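Local coordinates for cystathionine beta-lyase family protein, YNBB B.subtilis ortholog (Clostridium acetobutylicum, PDB 3HVY), which is probably a pyridoxal-phosphate-dependent carbon-sulphur lyase of the cystathionine beta-lyase type and may take part in aluminium resistance, at residues Asn85-Glu90 / Glu227-Asp232; Ala235-Gly240 / Gly255-Lys260; Leu47-Ala52 / Gly293-Pro298; His181-Thr186 / Phe216-Tyr221. All blocks are in the same frame, centred on the assembly; numbering follows the deposited sequence. Where two conformers were deposited one is given.

Contact 1 (Asn85-Glu90 / Glu227-Asp232); sequences NIFNTE and EKEPTD. With NA (sodium ion), chain X; EDO (1,2-ethanediol), chain Z.
N88 reaches D232 with its amide: ND2 donates to D232 OD1 over 2.8 Å, and an N-H...O angle of 169° makes the bond nearly straight. The bond uses the syn lone pair of OD1, which lies close to the plane of the N88 amide, although the amide and carboxylate planes are turned 60° apart. The other carboxylate oxygen, OD2, takes the backbone N-H of E229 on its anti lone pair, and a water that also donates to I86 O, so D232 is gripped at both oxygens and its rotation is fixed. On its other branch N88 is a metal ligand. OD1 binds the sodium ion at 2.3 Å, as do N85 O and N85 OD1, and two waters bind it as well; the ion would be expected to polarise the N88 amide and strengthen ND2 as a donor.

Beside it, T231 OG1 donates to F87 O at 2.6 Å, in the carbonyl plane and on a lone pair. With chi1 at 49°, OG1 sits between the backbone N and the carbonyl carbon, while CG2 is left to meet T89 CG2 at 3.5 Å. E229 brings its methylene obliquely against the F87 ring, CG lying 3.5 Å from CE1, while its carboxylate turns to F224 N, N219 and R184.

N88 has positive phi and leaves the helix with two bonds back into its last turn. This is a Schellman motif closing helix 74-87, here with a sodium site built on the same turn and the 3-10 segment 230-232 docked against it.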
loop_
_atom_site.group_PDB
_atom_site.type_symbol
_atom_site.label_atom_id
_atom_site.label_comp_id
_atom_site.label_asym_id
_atom_site.label_seq_id
_atom_site.Cartn_x
_atom_site.Cartn_y
_atom_site.Cartn_z
ATOM N N ASN D 85 -14.866 11.884 -19.994
ATOM C CA ASN D 85 -14.349 12.533 -21.206
ATOM C C ASN D 85 -14.013 11.481 -22.290
ATOM O O ASN D 85 -14.437 11.593 -23.456
ATOM C CB ASN D 85 -13.101 13.309 -20.854
ATOM C CG ASN D 85 -12.705 14.319 -21.928
ATOM O OD1 ASN D 85 -13.277 14.348 -23.032
ATOM N ND2 ASN D 85 -11.755 15.191 -21.589
ATOM N N ILE D 86 -13.301 10.428 -21.909
ATOM C CA ILE D 86 -12.892 9.393 -22.864
ATOM C C ILE D 86 -14.110 8.726 -23.513
ATOM O O ILE D 86 -14.164 8.512 -24.737
ATOM C CB ILE D 86 -11.999 8.324 -22.194
ATOM C CG1 ILE D 86 -10.651 8.957 -21.850
ATOM C CG2 ILE D 86 -11.836 7.077 -23.104
ATOM C CD1 ILE D 86 -9.774 8.119 -20.850
ATOM N N PHE D 87 -15.098 8.419 -22.688
ATOM C CA PHE D 87 -16.289 7.734 -23.163
ATOM C C PHE D 87 -17.348 8.670 -23.761
ATOM O O PHE D 87 -18.372 8.222 -24.254
ATOM C CB PHE D 87 -16.900 6.907 -22.021
ATOM C CG PHE D 87 -16.164 5.626 -21.743
ATOM C CD1 PHE D 87 -16.274 4.558 -22.607
ATOM C CD2 PHE D 87 -15.357 5.490 -20.627
ATOM C CE1 PHE D 87 -15.604 3.342 -22.357
ATOM C CE2 PHE D 87 -14.685 4.322 -20.372
ATOM C CZ PHE D 87 -14.817 3.225 -21.235
ATOM N N ASN D 88 -17.093 9.963 -23.673
ATOM C CA ASN D 88 -18.027 11.007 -24.114
ATOM C C ASN D 88 -19.387 10.901 -23.440
ATOM O O ASN D 88 -20.432 10.988 -24.103
ATOM C CB ASN D 88 -18.112 11.021 -25.644
ATOM C CG ASN D 88 -16.798 11.410 -26.274
ATOM O OD1 ASN D 88 -16.231 12.437 -25.918
ATOM N ND2 ASN D 88 -16.306 10.605 -27.208
ATOM N N THR D 89 -19.347 10.733 -22.114
ATOM C CA THR D 89 -20.545 10.625 -21.288
ATOM C C THR D 89 -20.617 11.831 -20.346
ATOM O O THR D 89 -19.619 12.526 -20.137
ATOM C CB THR D 89 -20.514 9.350 -20.425
ATOM O OG1 THR D 89 -19.403 9.391 -19.493
ATOM C CG2 THR D 89 -20.468 8.133 -21.287
ATOM N N GLU D 90 -21.789 12.093 -19.802
ATOM C CA GLU D 90 -21.931 13.130 -18.768
ATOM C C GLU D 90 -21.143 12.763 -17.511
ATOM O O GLU D 90 -20.507 13.604 -16.911
ATOM C CB GLU D 90 -23.384 13.293 -18.356
ATOM C CG GLU D 90 -24.249 13.879 -19.437
ATOM C CD GLU D 90 -25.729 13.855 -19.088
ATOM O OE1 GLU D 90 -26.155 13.288 -18.062
ATOM O OE2 GLU D 90 -26.474 14.443 -19.864
ATOM N N GLU D 227 -12.191 2.446 -32.254
ATOM C CA GLU D 227 -11.957 3.880 -32.022
ATOM C C GLU D 227 -13.122 4.545 -31.305
ATOM O O GLU D 227 -13.001 5.680 -30.840
ATOM C CB GLU D 227 -11.590 4.579 -33.352
ATOM C CG GLU D 227 -12.656 4.784 -34.367
ATOM C CD GLU D 227 -13.331 3.499 -34.926
ATOM O OE1 GLU D 227 -12.783 2.330 -34.880
ATOM O OE2 GLU D 227 -14.459 3.704 -35.430
ATOM N N LYS D 228 -14.256 3.840 -31.229
ATOM C CA LYS D 228 -15.443 4.317 -30.519
ATOM C C LYS D 228 -15.834 3.298 -29.482
ATOM O O LYS D 228 -15.444 2.142 -29.552
ATOM C CB LYS D 228 -16.639 4.488 -31.456
ATOM C CG LYS D 228 -16.517 5.587 -32.480
ATOM C CD LYS D 228 -17.824 5.765 -33.321
ATOM N N GLU D 229 -16.621 3.757 -28.525
ATOM C CA GLU D 229 -17.207 2.940 -27.479
ATOM C C GLU D 229 -18.741 3.040 -27.639
ATOM O O GLU D 229 -19.239 3.826 -28.425
ATOM C CB GLU D 229 -16.747 3.473 -26.111
ATOM C CG GLU D 229 -15.240 3.371 -25.875
ATOM C CD GLU D 229 -14.725 1.952 -25.898
ATOM O OE1 GLU D 229 -15.510 1.063 -25.525
ATOM O OE2 GLU D 229 -13.527 1.719 -26.292
ATOM N N PRO D 230 -19.492 2.182 -26.961
ATOM C CA PRO D 230 -20.966 2.158 -27.128
ATOM C C PRO D 230 -21.643 3.484 -26.770
ATOM O O PRO D 230 -22.674 3.826 -27.321
ATOM C CB PRO D 230 -21.383 1.042 -26.205
ATOM C CG PRO D 230 -20.156 0.174 -26.092
ATOM C CD PRO D 230 -19.014 1.111 -26.086
ATOM N N THR D 231 -21.019 4.242 -25.863
ATOM C CA THR D 231 -21.512 5.531 -25.428
ATOM C C THR D 231 -21.408 6.592 -26.532
ATOM O O THR D 231 -22.022 7.643 -26.458
ATOM C CB THR D 231 -20.802 5.974 -24.162
ATOM O OG1 THR D 231 -19.397 5.832 -24.325
ATOM C CG2 THR D 231 -21.253 5.131 -22.991
ATOM N N ASP D 232 -20.613 6.303 -27.545
ATOM C CA ASP D 232 -20.469 7.169 -28.714
ATOM C C ASP D 232 -21.567 6.877 -29.743
ATOM O O ASP D 232 -21.690 7.594 -30.727
ATOM C CB ASP D 232 -19.127 6.928 -29.394
ATOM C CG ASP D 232 -17.941 7.343 -28.527
ATOM O OD1 ASP D 232 -17.938 8.491 -28.101
ATOM O OD2 ASP D 232 -17.004 6.543 -28.277
HETATM NA NA NA X . -14.633 13.537 -24.727
HETATM C C1 EDO Z . -13.647 9.362 -30.064
HETATM O O1 EDO Z . -13.745 10.242 -28.908
HETATM C C2 EDO Z . -14.917 8.626 -30.442
HETATM O O2 EDO Z . -15.641 9.360 -31.458
HETATM O O HOH W 1 -14.552 7.163 -27.045
HETATM O O HOH W 2 -22.632 9.318 -24.295
HETATM O O HOH W 3 -14.268 15.365 -26.244
HETATM O O HOH W 4 -16.559 14.662 -23.299
#

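Contact 2 (Ala235-Gly240 / Gly255-Lys260); sequences ADIIAG and GYIAGK
G255 opens the second strand beside G240, its CA 3.3 Å from G240 O. Y256 then forms a hydrogen-bonded pair with G240, Y256 N to G240 O 3.0 Å and G240 N to Y256 O 3.1 Å. Its chi1 of 74° puts CG between the backbone N and the carbonyl carbon; the ring lies over the partner strand, with G240 N 3.6 Å above its centre and I238 CD1 at the edge in plane. Y256 CE1 comes 3.3 Å from G240 CA, which has no side chain in the way. I257 faces A239 in a non-hydrogen-bonded pair, and its CG2 presses on I237 CD1 at 3.5 Å, tighter than usual for two carbons. A258 pairs with I238 through both backbone bonds, the I238 N to A258 O one being 2.7 Å. At G259, with backbone angles suited to glycine, CA comes 3.2 Å from D236 O. K260 N closes the ladder on D236 O.

The strand axes run antiparallel at 164°. Strands 214-218 and 91-95 flank the pair, beside 237-241 and 255-259 respectively. I237, A239 and I257 face helix 101-111, with helix 261-271 also touching I237 and I257; on the other face, Y256 meets the F87 ring and its hydroxyl is hydrogen-bonded to E223 and N219.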
loop_
_atom_site.group_PDB
_atom_site.type_symbol
_atom_site.label_atom_id
_atom_site.label_comp_id
_atom_site.label_asym_id
_atom_site.label_seq_id
_atom_site.Cartn_x
_atom_site.Cartn_y
_atom_site.Cartn_z
ATOM N N ALA D 235 -25.503 4.567 -26.294
ATOM C CA ALA D 235 -25.669 3.877 -25.049
ATOM C C ALA D 235 -25.880 4.927 -23.958
ATOM O O ALA D 235 -25.167 5.941 -23.929
ATOM C CB ALA D 235 -24.407 2.985 -24.725
ATOM N N ASP D 236 -26.831 4.675 -23.053
ATOM C CA ASP D 236 -27.094 5.546 -21.897
ATOM C C ASP D 236 -26.197 5.276 -20.705
ATOM O O ASP D 236 -25.949 6.145 -19.900
ATOM C CB ASP D 236 -28.534 5.384 -21.447
ATOM C CG ASP D 236 -29.526 5.920 -22.472
ATOM O OD1 ASP D 236 -29.333 7.053 -22.932
ATOM O OD2 ASP D 236 -30.480 5.191 -22.815
ATOM N N ILE D 237 -25.733 4.047 -20.585
ATOM C CA ILE D 237 -24.925 3.638 -19.499
ATOM C C ILE D 237 -24.191 2.364 -19.890
ATOM O O ILE D 237 -24.716 1.492 -20.601
ATOM C CB ILE D 237 -25.765 3.494 -18.192
ATOM C CG1 ILE D 237 -24.879 3.149 -16.998
ATOM C CG2 ILE D 237 -26.970 2.561 -18.369
ATOM C CD1 ILE D 237 -25.616 3.160 -15.604
ATOM N N ILE D 238 -22.938 2.308 -19.467
ATOM C CA ILE D 238 -22.069 1.145 -19.717
ATOM C C ILE D 238 -21.361 0.773 -18.409
ATOM O O ILE D 238 -21.327 1.571 -17.481
ATOM C CB ILE D 238 -21.041 1.402 -20.839
ATOM C CG1 ILE D 238 -19.997 2.458 -20.433
ATOM C CG2 ILE D 238 -21.731 1.823 -22.136
ATOM C CD1 ILE D 238 -18.871 2.621 -21.474
ATOM N N ALA D 239 -20.817 -0.446 -18.351
ATOM C CA ALA D 239 -20.100 -0.944 -17.183
ATOM C C ALA D 239 -19.044 -1.909 -17.628
ATOM O O ALA D 239 -19.180 -2.574 -18.697
ATOM C CB ALA D 239 -21.032 -1.636 -16.168
ATOM N N GLY D 240 -17.988 -1.991 -16.821
ATOM C CA GLY D 240 -16.858 -2.884 -17.098
ATOM C C GLY D 240 -15.943 -3.114 -15.919
ATOM O O GLY D 240 -16.170 -2.555 -14.857
ATOM N N GLY D 255 -13.852 -1.571 -10.932
ATOM C CA GLY D 255 -14.809 -1.530 -12.033
ATOM C C GLY D 255 -15.190 -0.087 -12.333
ATOM O O GLY D 255 -14.822 0.833 -11.587
ATOM N N TYR D 256 -15.940 0.096 -13.422
ATOM C CA TYR D 256 -16.401 1.393 -13.813
ATOM C C TYR D 256 -17.855 1.317 -14.296
ATOM O O TYR D 256 -18.324 0.268 -14.749
ATOM C CB TYR D 256 -15.480 2.017 -14.868
ATOM C CG TYR D 256 -15.603 1.407 -16.258
ATOM C CD1 TYR D 256 -14.820 0.321 -16.630
ATOM C CD2 TYR D 256 -16.524 1.922 -17.187
ATOM C CE1 TYR D 256 -14.967 -0.257 -17.888
ATOM C CE2 TYR D 256 -16.674 1.337 -18.447
ATOM C CZ TYR D 256 -15.879 0.260 -18.793
ATOM O OH TYR D 256 -15.976 -0.353 -20.029
ATOM N N ILE D 257 -18.548 2.437 -14.120
ATOM C CA ILE D 257 -19.848 2.694 -14.689
ATOM C C ILE D 257 -19.773 4.071 -15.326
ATOM O O ILE D 257 -19.200 4.973 -14.754
ATOM C CB ILE D 257 -20.966 2.660 -13.657
ATOM C CG1 ILE D 257 -21.036 1.296 -13.032
ATOM C CG2 ILE D 257 -22.352 3.106 -14.349
ATOM C CD1 ILE D 257 -22.099 1.125 -11.947
ATOM N N ALA D 258 -20.293 4.210 -16.540
ATOM C CA ALA D 258 -20.222 5.462 -17.284
ATOM C C ALA D 258 -21.499 5.662 -18.079
ATOM O O ALA D 258 -22.106 4.718 -18.590
ATOM C CB ALA D 258 -19.035 5.500 -18.230
ATOM N N GLY D 259 -21.885 6.920 -18.209
ATOM C CA GLY D 259 -23.116 7.266 -18.915
ATOM C C GLY D 259 -23.737 8.585 -18.490
ATOM O O GLY D 259 -23.060 9.498 -18.003
ATOM N N LYS D 260 -25.043 8.686 -18.686
ATOM C CA LYS D 260 -25.791 9.835 -18.274
ATOM C C LYS D 260 -25.707 9.979 -16.780
ATOM O O LYS D 260 -25.786 9.003 -16.074
ATOM C CB LYS D 260 -27.266 9.714 -18.748
ATOM C CG LYS D 260 -27.297 9.676 -20.285
ATOM C CD LYS D 260 -28.412 10.364 -20.940
ATOM C CE LYS D 260 -28.226 10.361 -22.478
ATOM N NZ LYS D 260 -27.625 11.627 -23.040
#

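Contact 3 (Leu47-Ala52 / Gly293-Pro298); sequences LKVLKA and GLFMAP
V49 CG2 lies against the P298 ring, its 3.7 Å approach to P298 CG being the shortest of this contact. The two side chains cross at a slant, and both CB atoms point into the interface. The other methyl, CG1, stands anti to the backbone N (chi1 173°) and is thereby directed at the preceding turn of the partner helix. There it meets L294 O at 3.9 Å, F295 CA at 4.1 Å and the branch carbon CG of L294 at 4.2 Å. One valine thus spans a full turn of helix 293-298, from L294 to P298, and accounts for the largest share of surface given up by any residue here.

L50 and F295 make a second, smaller patch. They lie side by side and point the same way, L50 CD1 reaching F295 CE1 at 4.0 Å; the methyl approaches the ring obliquely. No hydrogen bond joins the segments, and the side chains meet through apolar groups. The modest buried surface, 213 Å², agrees with an axis separation of 9.1 Å, with V49 bridging the gap to side chains and backbone alike. P298 also leaves its mark on the backbone: its N has no bond to the turn before, and the helix is kinked there.

The axes of the two short segments run antiparallel at 158°; the segments belong to the long helices 18-55 and 287-317. L294 extends the packing to V82, Y83 and I86 of helix 74-87, and V49 also touches F224. On the subunit side, L50 packs on A355 of a second subunit, and F295 meets H413 of that subunit edge-to-face, so the helix pair borders the interface between chains.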
loop_
_atom_site.group_PDB
_atom_site.type_symbol
_atom_site.label_atom_id
_atom_site.label_comp_id
_atom_site.label_asym_id
_atom_site.label_seq_id
_atom_site.Cartn_x
_atom_site.Cartn_y
_atom_site.Cartn_z
ATOM N N LEU D 47 -4.100 8.894 -28.233
ATOM C CA LEU D 47 -4.317 10.324 -28.285
ATOM C C LEU D 47 -5.586 10.737 -27.553
ATOM O O LEU D 47 -5.603 11.688 -26.808
ATOM C CB LEU D 47 -4.397 10.773 -29.744
ATOM C CG LEU D 47 -4.677 12.267 -29.979
ATOM C CD1 LEU D 47 -3.573 13.187 -29.342
ATOM C CD2 LEU D 47 -4.795 12.519 -31.484
ATOM N N LYS D 48 -6.669 10.000 -27.739
ATOM C CA LYS D 48 -7.907 10.297 -26.993
ATOM C C LYS D 48 -7.653 10.327 -25.458
ATOM O O LYS D 48 -8.205 11.159 -24.711
ATOM C CB LYS D 48 -8.913 9.199 -27.381
ATOM C CG LYS D 48 -10.146 9.075 -26.577
ATOM C CD LYS D 48 -11.264 8.286 -27.337
ATOM C CE LYS D 48 -11.034 6.812 -27.534
ATOM N NZ LYS D 48 -12.301 6.043 -28.038
ATOM N N VAL D 49 -6.861 9.369 -24.970
ATOM C CA VAL D 49 -6.614 9.259 -23.556
ATOM C C VAL D 49 -5.693 10.393 -23.098
ATOM O O VAL D 49 -5.976 11.042 -22.109
ATOM C CB VAL D 49 -6.078 7.821 -23.144
ATOM C CG1 VAL D 49 -5.670 7.809 -21.707
ATOM C CG2 VAL D 49 -7.196 6.738 -23.366
ATOM N N LEU D 50 -4.621 10.647 -23.826
ATOM C CA LEU D 50 -3.713 11.713 -23.485
ATOM C C LEU D 50 -4.485 13.037 -23.387
ATOM O O LEU D 50 -4.315 13.825 -22.430
ATOM C CB LEU D 50 -2.626 11.807 -24.557
ATOM C CG LEU D 50 -1.601 12.925 -24.404
ATOM C CD1 LEU D 50 -0.881 12.789 -23.029
ATOM C CD2 LEU D 50 -0.618 12.954 -25.604
ATOM N N LYS D 51 -5.334 13.326 -24.359
ATOM C CA LYS D 51 -6.086 14.593 -24.307
ATOM C C LYS D 51 -6.969 14.683 -23.056
ATOM O O LYS D 51 -7.113 15.738 -22.463
ATOM C CB LYS D 51 -7.006 14.756 -25.515
ATOM C CG LYS D 51 -6.334 14.994 -26.839
ATOM C CD LYS D 51 -7.333 15.510 -27.888
ATOM C CE LYS D 51 -8.589 14.663 -28.004
ATOM N NZ LYS D 51 -9.499 15.136 -29.102
ATOM N N ALA D 52 -7.629 13.584 -22.707
ATOM C CA ALA D 52 -8.494 13.536 -21.526
ATOM C C ALA D 52 -7.650 13.866 -20.238
ATOM O O ALA D 52 -8.059 14.679 -19.377
ATOM C CB ALA D 52 -9.182 12.181 -21.441
ATOM N N GLY D 293 -2.499 2.844 -15.474
ATOM C CA GLY D 293 -3.118 1.768 -16.158
ATOM C C GLY D 293 -3.990 2.236 -17.294
ATOM O O GLY D 293 -3.967 1.644 -18.404
ATOM N N LEU D 294 -4.785 3.261 -17.040
ATOM C CA LEU D 294 -5.570 3.892 -18.110
ATOM C C LEU D 294 -4.717 4.413 -19.291
ATOM O O LEU D 294 -5.043 4.214 -20.468
ATOM C CB LEU D 294 -6.447 5.000 -17.521
ATOM C CG LEU D 294 -7.323 5.820 -18.456
ATOM C CD1 LEU D 294 -8.305 4.926 -19.106
ATOM C CD2 LEU D 294 -8.008 6.980 -17.764
ATOM N N PHE D 295 -3.614 5.068 -18.974
ATOM C CA PHE D 295 -2.727 5.573 -19.990
ATOM C C PHE D 295 -2.145 4.484 -20.871
ATOM O O PHE D 295 -2.039 4.665 -22.096
ATOM C CB PHE D 295 -1.632 6.416 -19.369
ATOM C CG PHE D 295 -0.874 7.181 -20.368
ATOM C CD1 PHE D 295 -1.465 8.258 -21.004
ATOM C CD2 PHE D 295 0.397 6.808 -20.717
ATOM C CE1 PHE D 295 -0.791 8.972 -21.960
ATOM C CE2 PHE D 295 1.088 7.497 -21.662
ATOM C CZ PHE D 295 0.471 8.594 -22.318
HETATM N N MSE D 296 -1.795 3.351 -20.263
HETATM C CA MSE D 296 -1.239 2.225 -20.994
HETATM C C MSE D 296 -2.326 1.312 -21.621
HETATM O O MSE D 296 -1.995 0.394 -22.366
HETATM C CB MSE D 296 -0.393 1.373 -20.033
HETATM C CG MSE D 296 0.813 2.046 -19.396
HETATM SE SE MSE D 296 1.520 0.840 -17.988
HETATM C CE MSE D 296 1.326 -0.861 -18.965
ATOM N N ALA D 297 -3.599 1.545 -21.309
ATOM C CA ALA D 297 -4.670 0.661 -21.771
ATOM C C ALA D 297 -4.885 0.553 -23.305
ATOM O O ALA D 297 -5.151 -0.560 -23.817
ATOM C CB ALA D 297 -5.962 0.944 -21.053
ATOM N N PRO D 298 -4.868 1.691 -24.021
ATOM C CA PRO D 298 -5.001 1.590 -25.477
ATOM C C PRO D 298 -3.933 0.713 -26.101
ATOM O O PRO D 298 -4.181 0.026 -27.072
ATOM C CB PRO D 298 -4.796 3.053 -25.947
ATOM C CG PRO D 298 -5.313 3.885 -24.824
ATOM C CD PRO D 298 -4.779 3.111 -23.590
#

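Contact 4 (His181-Thr186 / Phe216-Tyr221); sequences HIQRST and FVDNCY
H181 and F216 lie side by side on neighbouring parallel strands, each with CG anti to the backbone N. Their rings meet rim to rim, CD2 to CD2 at 3.7 Å, with planes 23° apart and neither over the other's face. On the opposite sheet face I182 CB touches V217 CG2 at 4.1 Å. The backbone ladder carries on past them: I182 N donates to F216 O, D218 N to I182 O, and R184 N to D218 O.

The R184 chain is fully extended, which carries its guanidinium alongside N219. NH1 gives a 2.9 Å bond to N219 OD1, and this acceptor lies 6° from the guanidinium plane; the same nitrogen also pairs with E229. D218 OD1 accepts from C220 N at 3.1 Å, an Asx turn that fixes the carboxylate's rotation. OD2 is hydrogen-bonded to N1 of the pyridoxal-phosphate-modified lysine at position 244, and a water joins OD2 (2.7 Å) to H181 NE2 and Q183 OE1.

An aspartate hydrogen-bonded to the pyridine nitrogen is the hallmark of fold-type I enzymes, where it is thought to favour the protonated ring and so strengthen the cofactor as an electron sink.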
loop_
_atom_site.group_PDB
_atom_site.type_symbol
_atom_site.label_atom_id
_atom_site.label_comp_id
_atom_site.label_asym_id
_atom_site.label_seq_id
_atom_site.Cartn_x
_atom_site.Cartn_y
_atom_site.Cartn_z
ATOM N N HIS D 181 -30.791 -4.293 -22.089
ATOM C CA HIS D 181 -29.457 -4.792 -21.834
ATOM C C HIS D 181 -28.846 -5.415 -23.094
ATOM O O HIS D 181 -29.419 -6.334 -23.678
ATOM C CB HIS D 181 -29.549 -5.781 -20.674
ATOM C CG HIS D 181 -28.378 -6.713 -20.565
ATOM N ND1 HIS D 181 -28.511 -8.072 -20.722
ATOM C CD2 HIS D 181 -27.064 -6.483 -20.347
ATOM C CE1 HIS D 181 -27.322 -8.640 -20.588
ATOM N NE2 HIS D 181 -26.422 -7.691 -20.395
ATOM N N ILE D 182 -27.732 -4.833 -23.546
ATOM C CA ILE D 182 -26.957 -5.348 -24.672
ATOM C C ILE D 182 -25.631 -5.857 -24.085
ATOM O O ILE D 182 -24.990 -5.173 -23.319
ATOM C CB ILE D 182 -26.677 -4.264 -25.714
ATOM C CG1 ILE D 182 -28.014 -3.713 -26.257
ATOM C CG2 ILE D 182 -25.745 -4.785 -26.843
ATOM C CD1 ILE D 182 -27.893 -2.534 -27.252
ATOM N N GLN D 183 -25.249 -7.073 -24.426
ATOM C CA GLN D 183 -23.891 -7.595 -24.092
ATOM C C GLN D 183 -22.988 -7.465 -25.356
ATOM O O GLN D 183 -23.271 -8.057 -26.396
ATOM C CB GLN D 183 -24.044 -9.040 -23.690
ATOM C CG GLN D 183 -22.801 -9.690 -23.158
ATOM C CD GLN D 183 -23.094 -11.061 -22.594
ATOM O OE1 GLN D 183 -23.952 -11.212 -21.709
ATOM N NE2 GLN D 183 -22.372 -12.083 -23.087
ATOM N N ARG D 184 -21.912 -6.695 -25.264
ATOM C CA ARG D 184 -21.015 -6.491 -26.405
ATOM C C ARG D 184 -20.224 -7.763 -26.747
ATOM O O ARG D 184 -20.224 -8.227 -27.889
ATOM C CB ARG D 184 -20.077 -5.326 -26.110
ATOM C CG ARG D 184 -19.060 -5.044 -27.190
ATOM C CD ARG D 184 -18.289 -3.732 -26.857
ATOM N NE ARG D 184 -17.285 -3.465 -27.854
ATOM C CZ ARG D 184 -16.463 -2.413 -27.829
ATOM N NH1 ARG D 184 -16.516 -1.522 -26.839
ATOM N NH2 ARG D 184 -15.571 -2.273 -28.780
ATOM N N SER D 185 -19.552 -8.323 -25.742
ATOM C CA SER D 185 -18.765 -9.542 -25.913
ATOM C C SER D 185 -19.621 -10.815 -25.787
ATOM O O SER D 185 -20.376 -10.971 -24.832
ATOM C CB SER D 185 -17.634 -9.549 -24.876
ATOM O OG SER D 185 -16.786 -10.651 -25.051
ATOM N N THR D 186 -19.527 -11.719 -26.758
ATOM C CA THR D 186 -20.251 -12.986 -26.695
ATOM C C THR D 186 -19.724 -13.754 -25.488
ATOM O O THR D 186 -18.559 -13.616 -25.090
ATOM C CB THR D 186 -19.913 -13.861 -27.944
ATOM O OG1 THR D 186 -20.230 -13.132 -29.134
ATOM C CG2 THR D 186 -20.589 -15.247 -27.914
ATOM N N PHE D 216 -28.460 0.044 -21.840
ATOM C CA PHE D 216 -27.299 -0.398 -21.088
ATOM C C PHE D 216 -26.466 -1.370 -21.896
ATOM O O PHE D 216 -27.011 -2.339 -22.468
ATOM C CB PHE D 216 -27.713 -1.079 -19.769
ATOM C CG PHE D 216 -26.554 -1.725 -19.053
ATOM C CD1 PHE D 216 -25.546 -0.950 -18.472
ATOM C CD2 PHE D 216 -26.459 -3.080 -18.956
ATOM C CE1 PHE D 216 -24.454 -1.570 -17.829
ATOM C CE2 PHE D 216 -25.384 -3.661 -18.314
ATOM C CZ PHE D 216 -24.386 -2.892 -17.775
ATOM N N VAL D 217 -25.159 -1.096 -21.996
ATOM C CA VAL D 217 -24.206 -2.073 -22.634
ATOM C C VAL D 217 -23.107 -2.556 -21.656
ATOM O O VAL D 217 -22.367 -1.760 -21.101
ATOM C CB VAL D 217 -23.539 -1.469 -23.874
ATOM C CG1 VAL D 217 -22.670 -2.489 -24.673
ATOM C CG2 VAL D 217 -24.618 -0.861 -24.786
ATOM N N ASP D 218 -23.059 -3.863 -21.435
ATOM C CA ASP D 218 -21.963 -4.533 -20.737
ATOM C C ASP D 218 -20.777 -4.421 -21.678
ATOM O O ASP D 218 -20.777 -5.049 -22.744
ATOM C CB ASP D 218 -22.363 -5.983 -20.512
ATOM C CG ASP D 218 -21.230 -6.845 -19.976
ATOM O OD1 ASP D 218 -20.089 -6.331 -19.879
ATOM O OD2 ASP D 218 -21.489 -8.064 -19.695
ATOM N N ASN D 219 -19.801 -3.575 -21.327
ATOM C CA ASN D 219 -18.692 -3.249 -22.248
ATOM C C ASN D 219 -17.434 -4.078 -21.984
ATOM O O ASN D 219 -16.383 -3.772 -22.510
ATOM C CB ASN D 219 -18.332 -1.773 -22.103
ATOM C CG ASN D 219 -17.716 -1.218 -23.337
ATOM O OD1 ASN D 219 -18.076 -1.635 -24.444
ATOM N ND2 ASN D 219 -16.750 -0.265 -23.178
ATOM N N CYS D 220 -17.532 -5.066 -21.099
ATOM C CA CYS D 220 -16.378 -5.884 -20.786
ATOM C C CYS D 220 -15.647 -6.451 -22.015
ATOM O O CYS D 220 -16.266 -7.022 -22.879
ATOM C CB CYS D 220 -16.786 -7.043 -19.872
ATOM S SG CYS D 220 -17.076 -6.561 -18.136
ATOM N N TYR D 221 -14.333 -6.298 -22.005
ATOM C CA TYR D 221 -13.385 -6.782 -23.008
ATOM C C TYR D 221 -13.326 -5.942 -24.257
ATOM O O TYR D 221 -12.526 -6.205 -25.164
ATOM C CB TYR D 221 -13.691 -8.186 -23.443
ATOM C CG TYR D 221 -13.477 -9.259 -22.383
ATOM C CD1 TYR D 221 -12.213 -9.543 -21.944
ATOM C CD2 TYR D 221 -14.524 -10.028 -21.891
ATOM C CE1 TYR D 221 -11.964 -10.545 -21.061
ATOM C CE2 TYR D 221 -14.267 -11.065 -20.953
ATOM C CZ TYR D 221 -12.978 -11.303 -20.575
ATOM O OH TYR D 221 -12.639 -12.287 -19.671
HETATM O O HOH W 5 -24.000 -8.951 -19.885
HETATM O O HOH W 6 -19.042 -7.287 -23.107
#

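In the fold
Contacts 2 and 4 are buried pairings within the mixed seven-stranded sheet, one antiparallel and one parallel, and backbone bonds between strands 214-218 and 237-241 join them directly. Contact 3, equally buried, relies on apolar helix packing at a subunit border; its atoms come no nearer than about 8 Å to contact 2 and about 9 Å to contact 4. Contact 1 is partly exposed and the most polar, with sodium and waters at its exposed side. It also touches all the others: F87 and T231 pack on I238 of contact 2, I86 on A52 and L294 of contact 3, and the E229 carboxylate reaches contact 4. Cofactor chemistry belongs to contact 4.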